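Local coordinates for protein kappa-carrageenase (Pseudoalteromonas carrageenovora, PDB 1DYP) that hydrolyses the beta-1,4 linkages between D-galactose 4-sulfate and 3,6-anhydro-D-galactose within kappa-carrageenan chains, through its family 16 glycoside hydrolase catalytic domain, at residues T205-D209 with G210-G214; W13-A17 with K18-E22; R125-K129 with E130-Q134; T238-K241 with C242-F245; S42-N45 with E46-T49. The protein carries 1 engineered substitution. All coordinates share one frame; numbering follows the deposited sequence.

Overall arrangement
All five contacts are local turns on the periphery of the family 16 beta-sandwich. Contacts 1, 2 and 5 are partly buried, while contacts 3 and 4 lie at the surface. Contacts 1, 2, 3 and 5 all reach the main body of strands; contact 4 is a separate two-stranded ribbon. Contacts 1 and 4 are tight hairpins with backbone ladders; the first packs a bulge against an indole, the second stacks two aromatic rings. Contacts 2 and 5 are short 3-10 turns, and each has a glutamate bound to cadmium, through its backbone in 18-22 and its carboxylate in 46-49. Contact 3 has no strand ladder: one backbone bond closes its turn, and side-chain bonds and waters do the rest.

Contact 1 (T205-D209 with G210-G214); sequences TWYVD and GEIVG
W206 faces two residues of the returning strand, V213 and G214. Its N donates to G214 O at 2.8 Å, and its O accepts from V213 N at 2.9 Å. The indole is turned with CG anti to the carbonyl carbon (chi1 -71°), which lays its benzo edge along G214: CE3 comes to 3.4 Å from G214 C, and G214 O lies in the ring plane. A CB on G214 would sit tight against CE3. Two residues opposite one make this a classic beta bulge, set in the hairpin of strands 203-208 and 211-217 in the family 16 beta-sandwich. V213, the first residue of the bulge, rests CG2 on W206 CB and crosses V208 at about a right angle, its CG1 3.7 Å from V208 CG2. The hairpin reverses through a type I' turn, V208 to E211, closed by V208 N to E211 O (2.9 Å) and E211 N to V208 O (3.0 Å). G210 holds a phi of 87°, where a CB would jam against D209 O. Just past the bulge, Y207 and I212 run side by side, Y207 CE2 3.5 Å from I212 CG1. W206 NE1 hydrogen-bonds to O of active-site residue D139.

Contact 2 (W13-A17 with K18-E22); sequences WILQA and KRSDE. With CD (cadmium ion), chain C.
The chain leaves strand 13-15 through a short 3-10 turn at A17-K18, in which R19 N bonds to Q16 O (3.0 Å) and S20 N, more loosely, to A17 O (3.3 Å). Q16 O has a second donor: S20 OG reaches it at 2.8 Å from the opposite face of the carbonyl plane to R19 N. S20 OG also meets L15 CD1 at 3.4 Å and is hydrogen-bonded to T267 N. With an alanine here, Q16 O would probably keep only R19 N of these two donors, and T267 N would lose this partner. Q16 and R19 run side by side, their amide and guanidinium planes 82° apart, and one water joins them, donating to Q16 OE1 and accepting from R19 NH2. The bend of Q16 at chi2 (-62°) folds the amide back, where NE2 donates within its own plane to I14 O at 2.9 Å. E22 O binds a cadmium ion at 2.4 Å in a site shared with G53 and D263, and E22 OE1 accepts from a water on the same ion. The turn lies against strand 258-270 through backbone hydrogen bonds of Q16 with T267 and D21 with V265, while R19 and K18 touch strand 75-95.

Contact 3 (R125-K129 with E130-Q134); sequences RSLTK and EGDVQ
Q134 reaches back across a type II beta turn, K129 to D132, to hold L127 on the incoming arm. This turn leads into strand 133-139 of the family 16 sandwich, the strand that carries the catalytic nucleophile E137. Extension of the Q134 chain beyond CG (chi2 -171°) carries the amide nitrogen across the turn: NE2 bonds to L127 O at 2.8 Å, nearly straight and in the plane of the amide, though it stands above the carbonyl plane of L127. NE2 also gives to a water, which in turn donates to R125 O at 2.8 Å, so the amide nitrogen spans two carbonyls of the same arm, one directly and one through water. R125 crosses Q134 at about a right angle with their flat groups 75° apart, and Q134 OE1 accepts from a second water beside the guanidinium. D132 points at the arm too. K129 N hydrogen-bonds to D132 OD2 at 2.9 Å, somewhat bent and from above the carboxylate plane, and D132 N answers to K129 O at 2.8 Å, tying the two ends of the turn together twice. L127 crosses D132 at about a right angle, L127 CB 3.5 Å from D132 OD2. In the turn itself G131 takes a phi of 86°, where a CB would press on the carbonyl before it. The E130 carboxylate accepts hydrogen bonds from N163 N and G164 N. K129 curls its amine away, leaving NZ 6.8 Å from D132 OD2, while L127 CD1 settles 3.4 Å from V133 O.

Contact 4 (T238-K241 with C242-F245); sequences TQWK and CNQF
C242 bends the chain straight after K241, and with N243 it forms the two-residue loop of a beta hairpin between strands 238-241 and 244-247, a small two-stranded ribbon at the surface of the family 16 domain. Both loop residues have positive phi. C242 SG forms a disulfide with C72, tying this loop to the turn between strands 54-70 and 75-95. N243 lies with its backbone under the indole of W240: N243 C sits 3.5 Å from W240 CH2, over the face and toward the rim. W240 gets there because its CG is anti to the backbone N (chi1 169°), which swings the indole across onto the facing strand. Q244 continues under the same face, its N also over the ring. Its backbone pairs twice with K241: K241 N bonds to Q244 O at 3.0 Å, nearly in line with the C=O, and Q244 N to K241 O at 3.1 Å from above the carbonyl plane. On the other face of the ribbon, the Q244 amide bonds to G71 N and W69 O. F245 then takes the edge of W240 on its ring face, a T-shaped pair with planes at 74° and centroids 5.0 Å apart. Replacing F245 by an alanine would probably open a gap beside W240 CE3 and cost the indole its aromatic partner. F245 also lies about 4 Å (nearest side-chain atoms) from R234, important for substrate recognition. T238 touches the ring too, CB 3.8 Å from F245 CD1, while W240 CE3 stands over the centre of the F245 ring.

Contact 5 (S42-N45 with E46-T49); sequences SWKN and ENAT
N45 O is gripped by two donors: A48 N, at 3.1 Å, and the amine of K26 from outside the turn. One step earlier K44 O accepts from N47 N at 2.8 Å, and these two bonds in succession make a single turn of 3-10 helix linking strand 41-43 to strand 48-51 of the sandwich. In each bond the donor stands well above the carbonyl plane, as the tight i to i+3 geometry brings it in. N47 CB lies 3.2 Å from K44 O; A48 turns its methyl toward the turn, CB 3.6 Å from N45 O, and touches F33 and L57 beyond. N45 N is held by the Q34 side chain, so the start of the turn is tied down as well. E46 projects from the outer side. Its CG takes the position between backbone N and carbonyl carbon (chi1 73°), and the chain then runs out straight from CG to CD, carrying OE2 to a bound cadmium ion and to a weak hydrogen bond with K60. On the way out, E46 CG passes 4.3 Å from the CB of K44.

Contact 1 (T205-D209 with G210-G214)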
# COMPACT_ATOMS: atom_id res chain seq x y z
N THR A 205 -1.56 -6.33 13.99
CA THR A 205 -1.67 -5.15 14.82
C THR A 205 -0.99 -3.97 14.14
O THR A 205 0.18 -4.05 13.77
CB THR A 205 -1.01 -5.39 16.19
OG1 THR A 205 -1.59 -6.55 16.79
CG2 THR A 205 -1.21 -4.19 17.11
N TRP A 206 -1.72 -2.87 13.99
CA TRP A 206 -1.21 -1.68 13.33
C TRP A 206 -0.78 -0.60 14.32
O TRP A 206 -1.39 -0.42 15.37
CB TRP A 206 -2.28 -1.08 12.41
CG TRP A 206 -2.59 -1.87 11.17
CD1 TRP A 206 -2.20 -1.56 9.90
CD2 TRP A 206 -3.47 -3.00 11.05
NE1 TRP A 206 -2.79 -2.42 9.00
CE2 TRP A 206 -3.57 -3.31 9.68
CE3 TRP A 206 -4.19 -3.78 11.97
CZ2 TRP A 206 -4.37 -4.36 9.20
CZ3 TRP A 206 -4.99 -4.83 11.49
CH2 TRP A 206 -5.06 -5.10 10.12
N TYR A 207 0.27 0.13 13.95
CA TYR A 207 0.81 1.19 14.79
C TYR A 207 1.05 2.49 14.03
O TYR A 207 1.38 2.47 12.85
CB TYR A 207 2.15 0.77 15.39
CG TYR A 207 2.14 -0.52 16.19
CD1 TYR A 207 2.08 -1.75 15.55
CD2 TYR A 207 2.20 -0.49 17.58
CE1 TYR A 207 2.09 -2.94 16.29
CE2 TYR A 207 2.20 -1.67 18.32
CZ TYR A 207 2.15 -2.89 17.67
OH TYR A 207 2.16 -4.05 18.40
N VAL A 208 0.90 3.60 14.73
CA VAL A 208 1.17 4.92 14.18
C VAL A 208 1.89 5.67 15.29
O VAL A 208 1.33 5.90 16.36
CB VAL A 208 -0.11 5.68 13.79
CG1 VAL A 208 0.25 7.10 13.33
CG2 VAL A 208 -0.83 4.95 12.66
N ASP A 209 3.15 6.03 15.04
CA ASP A 209 3.96 6.72 16.04
C ASP A 209 3.92 5.99 17.39
O ASP A 209 3.81 6.62 18.44
CB ASP A 209 3.51 8.18 16.20
CG ASP A 209 3.99 9.07 15.06
OD1 ASP A 209 4.86 8.64 14.28
OD2 ASP A 209 3.51 10.22 14.95
N GLY A 210 4.01 4.67 17.33
CA GLY A 210 4.03 3.86 18.54
C GLY A 210 2.70 3.45 19.14
O GLY A 210 2.65 2.52 19.95
N GLU A 211 1.62 4.12 18.74
CA GLU A 211 0.29 3.81 19.26
C GLU A 211 -0.41 2.75 18.43
O GLU A 211 -0.31 2.74 17.20
CB GLU A 211 -0.56 5.08 19.28
CG GLU A 211 -0.03 6.15 20.21
CD GLU A 211 -0.09 5.71 21.66
OE1 GLU A 211 -1.21 5.54 22.17
OE2 GLU A 211 0.98 5.52 22.27
N ILE A 212 -1.12 1.84 19.09
CA ILE A 212 -1.85 0.80 18.37
C ILE A 212 -3.13 1.43 17.83
O ILE A 212 -3.95 1.96 18.59
CB ILE A 212 -2.21 -0.39 19.30
CG1 ILE A 212 -0.93 -1.10 19.75
CG2 ILE A 212 -3.14 -1.36 18.57
CD1 ILE A 212 -1.16 -2.26 20.70
N VAL A 213 -3.30 1.38 16.51
CA VAL A 213 -4.47 1.97 15.87
C VAL A 213 -5.36 0.94 15.19
O VAL A 213 -6.39 1.28 14.62
CB VAL A 213 -4.05 3.02 14.82
CG1 VAL A 213 -3.12 4.04 15.45
CG2 VAL A 213 -3.37 2.35 13.64
N GLY A 214 -4.95 -0.32 15.26
CA GLY A 214 -5.75 -1.35 14.65
C GLY A 214 -5.31 -2.74 15.05
O GLY A 214 -4.16 -2.97 15.39

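Contact 2 (W13-A17 with K18-E22)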
# COMPACT_ATOMS: atom_id res chain seq x y z
N TRP A 13 15.02 -9.91 17.56
CA TRP A 13 14.42 -9.85 16.23
C TRP A 13 15.52 -9.72 15.18
O TRP A 13 16.57 -9.14 15.44
CB TRP A 13 13.48 -8.65 16.12
CG TRP A 13 12.27 -8.73 17.00
CD1 TRP A 13 12.24 -8.69 18.37
CD2 TRP A 13 10.91 -8.86 16.58
NE1 TRP A 13 10.95 -8.78 18.82
CE2 TRP A 13 10.11 -8.88 17.74
CE3 TRP A 13 10.29 -8.94 15.33
CZ2 TRP A 13 8.71 -8.99 17.69
CZ3 TRP A 13 8.90 -9.05 15.27
CH2 TRP A 13 8.13 -9.08 16.45
N ILE A 14 15.27 -10.27 13.99
CA ILE A 14 16.26 -10.21 12.92
C ILE A 14 15.74 -9.40 11.73
O ILE A 14 14.69 -9.69 11.17
CB ILE A 14 16.65 -11.61 12.42
CG1 ILE A 14 17.22 -12.43 13.59
CG2 ILE A 14 17.68 -11.51 11.31
CD1 ILE A 14 17.70 -13.81 13.19
N LEU A 15 16.51 -8.39 11.35
CA LEU A 15 16.15 -7.53 10.23
C LEU A 15 16.20 -8.33 8.94
O LEU A 15 17.14 -9.10 8.70
CB LEU A 15 17.13 -6.36 10.13
CG LEU A 15 16.74 -5.24 9.16
CD1 LEU A 15 15.60 -4.44 9.76
CD2 LEU A 15 17.94 -4.34 8.90
N GLN A 16 15.17 -8.16 8.11
CA GLN A 16 15.11 -8.85 6.83
C GLN A 16 15.66 -7.87 5.80
O GLN A 16 14.96 -6.98 5.32
CB GLN A 16 13.66 -9.22 6.51
CG GLN A 16 12.99 -10.04 7.62
CD GLN A 16 13.67 -11.38 7.86
OE1 GLN A 16 13.60 -12.28 7.02
NE2 GLN A 16 14.34 -11.51 9.00
N ALA A 17 16.94 -8.04 5.47
CA ALA A 17 17.63 -7.17 4.53
C ALA A 17 16.89 -6.90 3.22
O ALA A 17 16.86 -5.77 2.75
CB ALA A 17 19.02 -7.73 4.24
N LYS A 18 16.31 -7.95 2.65
CA LYS A 18 15.61 -7.82 1.38
C LYS A 18 14.32 -7.01 1.40
O LYS A 18 13.78 -6.68 0.35
CB LYS A 18 15.34 -9.21 0.80
CG LYS A 18 16.60 -10.00 0.51
CD LYS A 18 16.28 -11.30 -0.20
CE LYS A 18 17.55 -12.11 -0.47
NZ LYS A 18 17.27 -13.36 -1.23
N ARG A 19 13.82 -6.71 2.59
CA ARG A 19 12.61 -5.91 2.69
C ARG A 19 12.83 -4.73 3.63
O ARG A 19 11.90 -4.23 4.27
CB ARG A 19 11.44 -6.78 3.16
CG ARG A 19 10.90 -7.71 2.07
CD ARG A 19 9.75 -8.56 2.57
NE ARG A 19 10.21 -9.56 3.53
CZ ARG A 19 9.44 -10.15 4.43
NH1 ARG A 19 8.15 -9.85 4.52
NH2 ARG A 19 9.97 -11.04 5.26
N SER A 20 14.08 -4.28 3.68
CA SER A 20 14.47 -3.16 4.52
C SER A 20 15.39 -2.25 3.72
O SER A 20 16.24 -2.73 2.96
CB SER A 20 15.20 -3.66 5.78
OG SER A 20 14.37 -4.52 6.54
N ASP A 21 15.23 -0.95 3.88
CA ASP A 21 16.06 0.00 3.16
C ASP A 21 16.03 1.35 3.88
O ASP A 21 14.97 1.81 4.28
CB ASP A 21 15.54 0.18 1.72
CG ASP A 21 16.62 0.62 0.75
OD1 ASP A 21 17.46 1.47 1.11
OD2 ASP A 21 16.63 0.11 -0.39
N GLU A 22 17.20 1.96 4.05
CA GLU A 22 17.29 3.27 4.70
C GLU A 22 17.25 4.35 3.63
O GLU A 22 17.29 5.54 3.92
CB GLU A 22 18.57 3.37 5.53
CG GLU A 22 18.63 2.40 6.71
CD GLU A 22 17.55 2.66 7.73
OE1 GLU A 22 17.46 3.81 8.23
OE2 GLU A 22 16.79 1.72 8.05
CD CD C . 16.85 7.42 5.27
O HOH W 1 12.13 -12.94 4.85
O HOH W 2 17.08 6.32 7.36
O HOH W 3 19.17 7.42 5.30
O HOH W 4 17.70 9.59 6.37

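Contact 3 (R125-K129 with E130-Q134)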
# COMPACT_ATOMS: atom_id res chain seq x y z
N ARG A 125 -5.68 -18.19 -8.78
CA ARG A 125 -7.03 -18.67 -9.03
C ARG A 125 -7.14 -20.20 -9.09
O ARG A 125 -8.23 -20.73 -9.29
CB ARG A 125 -7.57 -18.02 -10.31
CG ARG A 125 -7.54 -16.49 -10.23
CD ARG A 125 -8.08 -15.81 -11.48
NE ARG A 125 -7.82 -14.37 -11.49
CZ ARG A 125 -8.41 -13.48 -10.69
NH1 ARG A 125 -9.31 -13.87 -9.80
NH2 ARG A 125 -8.09 -12.20 -10.77
N SER A 126 -6.03 -20.89 -8.88
CA SER A 126 -6.05 -22.35 -8.89
C SER A 126 -6.49 -22.88 -7.53
O SER A 126 -6.81 -24.06 -7.39
CB SER A 126 -4.66 -22.92 -9.23
OG SER A 126 -3.76 -22.77 -8.15
N LEU A 127 -6.51 -22.01 -6.53
CA LEU A 127 -6.93 -22.38 -5.18
C LEU A 127 -8.44 -22.21 -5.12
O LEU A 127 -8.95 -21.11 -4.87
CB LEU A 127 -6.25 -21.49 -4.15
CG LEU A 127 -4.73 -21.66 -4.07
CD1 LEU A 127 -4.13 -20.59 -3.17
CD2 LEU A 127 -4.41 -23.05 -3.53
N THR A 128 -9.16 -23.30 -5.35
CA THR A 128 -10.62 -23.27 -5.39
C THR A 128 -11.36 -23.99 -4.27
O THR A 128 -12.59 -24.00 -4.25
CB THR A 128 -11.11 -23.86 -6.72
OG1 THR A 128 -10.66 -25.21 -6.84
CG2 THR A 128 -10.57 -23.05 -7.89
N LYS A 129 -10.63 -24.60 -3.33
CA LYS A 129 -11.28 -25.30 -2.23
C LYS A 129 -11.94 -24.33 -1.27
O LYS A 129 -11.53 -23.18 -1.14
CB LYS A 129 -10.27 -26.17 -1.48
CG LYS A 129 -9.73 -27.34 -2.29
CD LYS A 129 -8.83 -28.23 -1.44
CE LYS A 129 -9.61 -28.98 -0.37
NZ LYS A 129 -10.48 -30.05 -0.94
N GLU A 130 -12.99 -24.80 -0.59
CA GLU A 130 -13.71 -23.98 0.37
C GLU A 130 -12.71 -23.41 1.38
O GLU A 130 -11.91 -24.15 1.95
CB GLU A 130 -14.75 -24.83 1.10
CG GLU A 130 -15.72 -24.04 1.97
CD GLU A 130 -16.60 -23.11 1.15
OE1 GLU A 130 -16.69 -23.30 -0.09
OE2 GLU A 130 -17.22 -22.20 1.74
N GLY A 131 -12.77 -22.10 1.60
CA GLY A 131 -11.86 -21.49 2.56
C GLY A 131 -10.50 -21.12 2.00
O GLY A 131 -9.71 -20.46 2.68
N ASP A 132 -10.22 -21.53 0.77
CA ASP A 132 -8.94 -21.20 0.15
C ASP A 132 -8.82 -19.69 -0.03
O ASP A 132 -9.78 -19.02 -0.40
CB ASP A 132 -8.82 -21.86 -1.22
CG ASP A 132 -8.17 -23.23 -1.16
OD1 ASP A 132 -7.81 -23.69 -0.06
OD2 ASP A 132 -8.02 -23.85 -2.24
N VAL A 133 -7.63 -19.17 0.23
CA VAL A 133 -7.36 -17.75 0.07
C VAL A 133 -6.51 -17.59 -1.19
O VAL A 133 -5.39 -18.10 -1.26
CB VAL A 133 -6.60 -17.18 1.28
CG1 VAL A 133 -6.20 -15.74 1.02
CG2 VAL A 133 -7.48 -17.27 2.53
N GLN A 134 -7.06 -16.90 -2.18
CA GLN A 134 -6.37 -16.70 -3.45
C GLN A 134 -5.53 -15.43 -3.48
O GLN A 134 -4.64 -15.29 -4.32
CB GLN A 134 -7.37 -16.62 -4.60
CG GLN A 134 -8.40 -17.74 -4.65
CD GLN A 134 -9.21 -17.71 -5.93
OE1 GLN A 134 -9.42 -16.66 -6.53
NE2 GLN A 134 -9.68 -18.88 -6.35
O HOH W 5 -10.77 -19.60 -9.07
O HOH W 6 -10.65 -15.34 -8.34

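Contact 4 (T238-K241 with C242-F245)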
# COMPACT_ATOMS: atom_id res chain seq x y z
N THR A 238 -10.63 10.53 -9.57
CA THR A 238 -11.07 9.16 -9.78
C THR A 238 -12.53 8.94 -9.42
O THR A 238 -13.16 9.76 -8.76
CB THR A 238 -10.27 8.19 -8.90
OG1 THR A 238 -10.52 8.50 -7.52
CG2 THR A 238 -8.78 8.28 -9.18
N GLN A 239 -13.04 7.81 -9.89
CA GLN A 239 -14.39 7.35 -9.60
C GLN A 239 -14.12 5.90 -9.22
O GLN A 239 -13.12 5.32 -9.63
CB GLN A 239 -15.28 7.38 -10.84
CG GLN A 239 -15.47 8.75 -11.46
CD GLN A 239 -16.14 9.76 -10.53
OE1 GLN A 239 -16.60 9.42 -9.44
NE2 GLN A 239 -16.19 11.01 -10.97
N TRP A 240 -15.01 5.32 -8.42
CA TRP A 240 -14.83 3.94 -8.01
C TRP A 240 -16.10 3.16 -8.27
O TRP A 240 -17.17 3.49 -7.75
CB TRP A 240 -14.44 3.88 -6.53
CG TRP A 240 -14.49 2.50 -5.96
CD1 TRP A 240 -15.58 1.87 -5.42
CD2 TRP A 240 -13.42 1.55 -5.90
NE1 TRP A 240 -15.25 0.60 -5.03
CE2 TRP A 240 -13.93 0.38 -5.31
CE3 TRP A 240 -12.08 1.59 -6.29
CZ2 TRP A 240 -13.15 -0.76 -5.10
CZ3 TRP A 240 -11.29 0.46 -6.08
CH2 TRP A 240 -11.83 -0.70 -5.49
N LYS A 241 -15.98 2.12 -9.08
CA LYS A 241 -17.12 1.28 -9.43
C LYS A 241 -16.63 -0.06 -9.94
O LYS A 241 -15.52 -0.17 -10.46
CB LYS A 241 -17.97 1.97 -10.50
CG LYS A 241 -17.18 2.41 -11.73
CD LYS A 241 -18.11 3.02 -12.77
CE LYS A 241 -17.37 3.39 -14.05
NZ LYS A 241 -18.31 3.90 -15.09
N CYS A 242 -17.46 -1.09 -9.79
CA CYS A 242 -17.12 -2.44 -10.23
C CYS A 242 -15.75 -2.86 -9.69
O CYS A 242 -14.94 -3.45 -10.40
CB CYS A 242 -17.15 -2.52 -11.76
SG CYS A 242 -18.60 -1.67 -12.46
N ASN A 243 -15.53 -2.53 -8.42
CA ASN A 243 -14.31 -2.88 -7.70
C ASN A 243 -12.99 -2.37 -8.28
O ASN A 243 -11.96 -3.03 -8.16
CB ASN A 243 -14.25 -4.40 -7.51
CG ASN A 243 -15.41 -4.93 -6.70
OD1 ASN A 243 -15.68 -4.44 -5.60
ND2 ASN A 243 -16.11 -5.92 -7.23
N GLN A 244 -13.03 -1.19 -8.88
CA GLN A 244 -11.82 -0.61 -9.46
C GLN A 244 -11.99 0.88 -9.68
O GLN A 244 -13.11 1.41 -9.62
CB GLN A 244 -11.51 -1.26 -10.81
CG GLN A 244 -12.49 -0.83 -11.89
CD GLN A 244 -12.08 -1.28 -13.27
OE1 GLN A 244 -12.20 -2.45 -13.62
NE2 GLN A 244 -11.57 -0.34 -14.08
N PHE A 245 -10.88 1.56 -9.93
CA PHE A 245 -10.91 2.99 -10.19
C PHE A 245 -11.10 3.26 -11.67
O PHE A 245 -10.74 2.45 -12.52
CB PHE A 245 -9.60 3.66 -9.76
CG PHE A 245 -9.46 3.84 -8.27
CD1 PHE A 245 -10.31 4.68 -7.58
CD2 PHE A 245 -8.45 3.17 -7.58
CE1 PHE A 245 -10.16 4.87 -6.20
CE2 PHE A 245 -8.30 3.34 -6.20
CZ PHE A 245 -9.16 4.20 -5.51

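Contact 5 (S42-N45 with E46-T49)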
# COMPACT_ATOMS: atom_id res chain seq x y z
N SER A 42 -0.24 5.08 -14.24
CA SER A 42 0.76 4.11 -14.62
C SER A 42 2.00 4.40 -13.81
O SER A 42 2.30 5.55 -13.50
CB SER A 42 1.08 4.20 -16.11
OG SER A 42 -0.06 3.87 -16.89
N TRP A 43 2.72 3.34 -13.44
CA TRP A 43 3.94 3.50 -12.68
C TRP A 43 5.07 3.84 -13.64
O TRP A 43 5.12 3.33 -14.76
CB TRP A 43 4.30 2.20 -11.96
CG TRP A 43 3.22 1.66 -11.09
CD1 TRP A 43 2.59 0.46 -11.22
CD2 TRP A 43 2.66 2.29 -9.93
NE1 TRP A 43 1.68 0.29 -10.21
CE2 TRP A 43 1.70 1.40 -9.40
CE3 TRP A 43 2.89 3.51 -9.28
CZ2 TRP A 43 0.96 1.69 -8.25
CZ3 TRP A 43 2.15 3.81 -8.13
CH2 TRP A 43 1.19 2.90 -7.63
N LYS A 44 5.97 4.71 -13.20
CA LYS A 44 7.12 5.07 -14.01
C LYS A 44 8.34 5.08 -13.11
O LYS A 44 8.33 5.69 -12.04
CB LYS A 44 6.94 6.45 -14.66
CG LYS A 44 5.82 6.52 -15.69
CD LYS A 44 6.09 5.63 -16.89
CE LYS A 44 4.96 5.75 -17.91
NZ LYS A 44 5.19 4.93 -19.14
N ASN A 45 9.38 4.37 -13.54
CA ASN A 45 10.62 4.28 -12.78
C ASN A 45 11.15 5.66 -12.41
O ASN A 45 11.68 5.86 -11.32
CB ASN A 45 11.67 3.53 -13.60
CG ASN A 45 13.02 3.49 -12.91
OD1 ASN A 45 13.13 3.06 -11.77
ND2 ASN A 45 14.05 3.95 -13.61
N GLU A 46 11.00 6.63 -13.32
CA GLU A 46 11.50 7.97 -13.05
C GLU A 46 10.73 8.70 -11.95
O GLU A 46 11.19 9.72 -11.44
CB GLU A 46 11.51 8.81 -14.33
CG GLU A 46 10.15 9.27 -14.82
CD GLU A 46 10.26 10.25 -15.99
OE1 GLU A 46 10.70 9.83 -17.08
OE2 GLU A 46 9.90 11.43 -15.81
N ASN A 47 9.56 8.17 -11.59
CA ASN A 47 8.76 8.79 -10.54
C ASN A 47 9.22 8.35 -9.16
O ASN A 47 8.70 8.80 -8.14
CB ASN A 47 7.28 8.46 -10.73
CG ASN A 47 6.64 9.29 -11.83
OD1 ASN A 47 5.51 9.02 -12.24
ND2 ASN A 47 7.36 10.30 -12.30
N ALA A 48 10.21 7.47 -9.13
CA ALA A 48 10.78 6.99 -7.88
C ALA A 48 12.21 7.50 -7.82
O ALA A 48 13.05 7.11 -8.62
CB ALA A 48 10.76 5.46 -7.84
N THR A 49 12.48 8.40 -6.88
CA THR A 49 13.81 8.95 -6.75
C THR A 49 14.31 8.86 -5.32
O THR A 49 13.53 8.88 -4.37
CB THR A 49 13.86 10.43 -7.19
OG1 THR A 49 12.93 11.20 -6.42
CG2 THR A 49 13.50 10.55 -8.67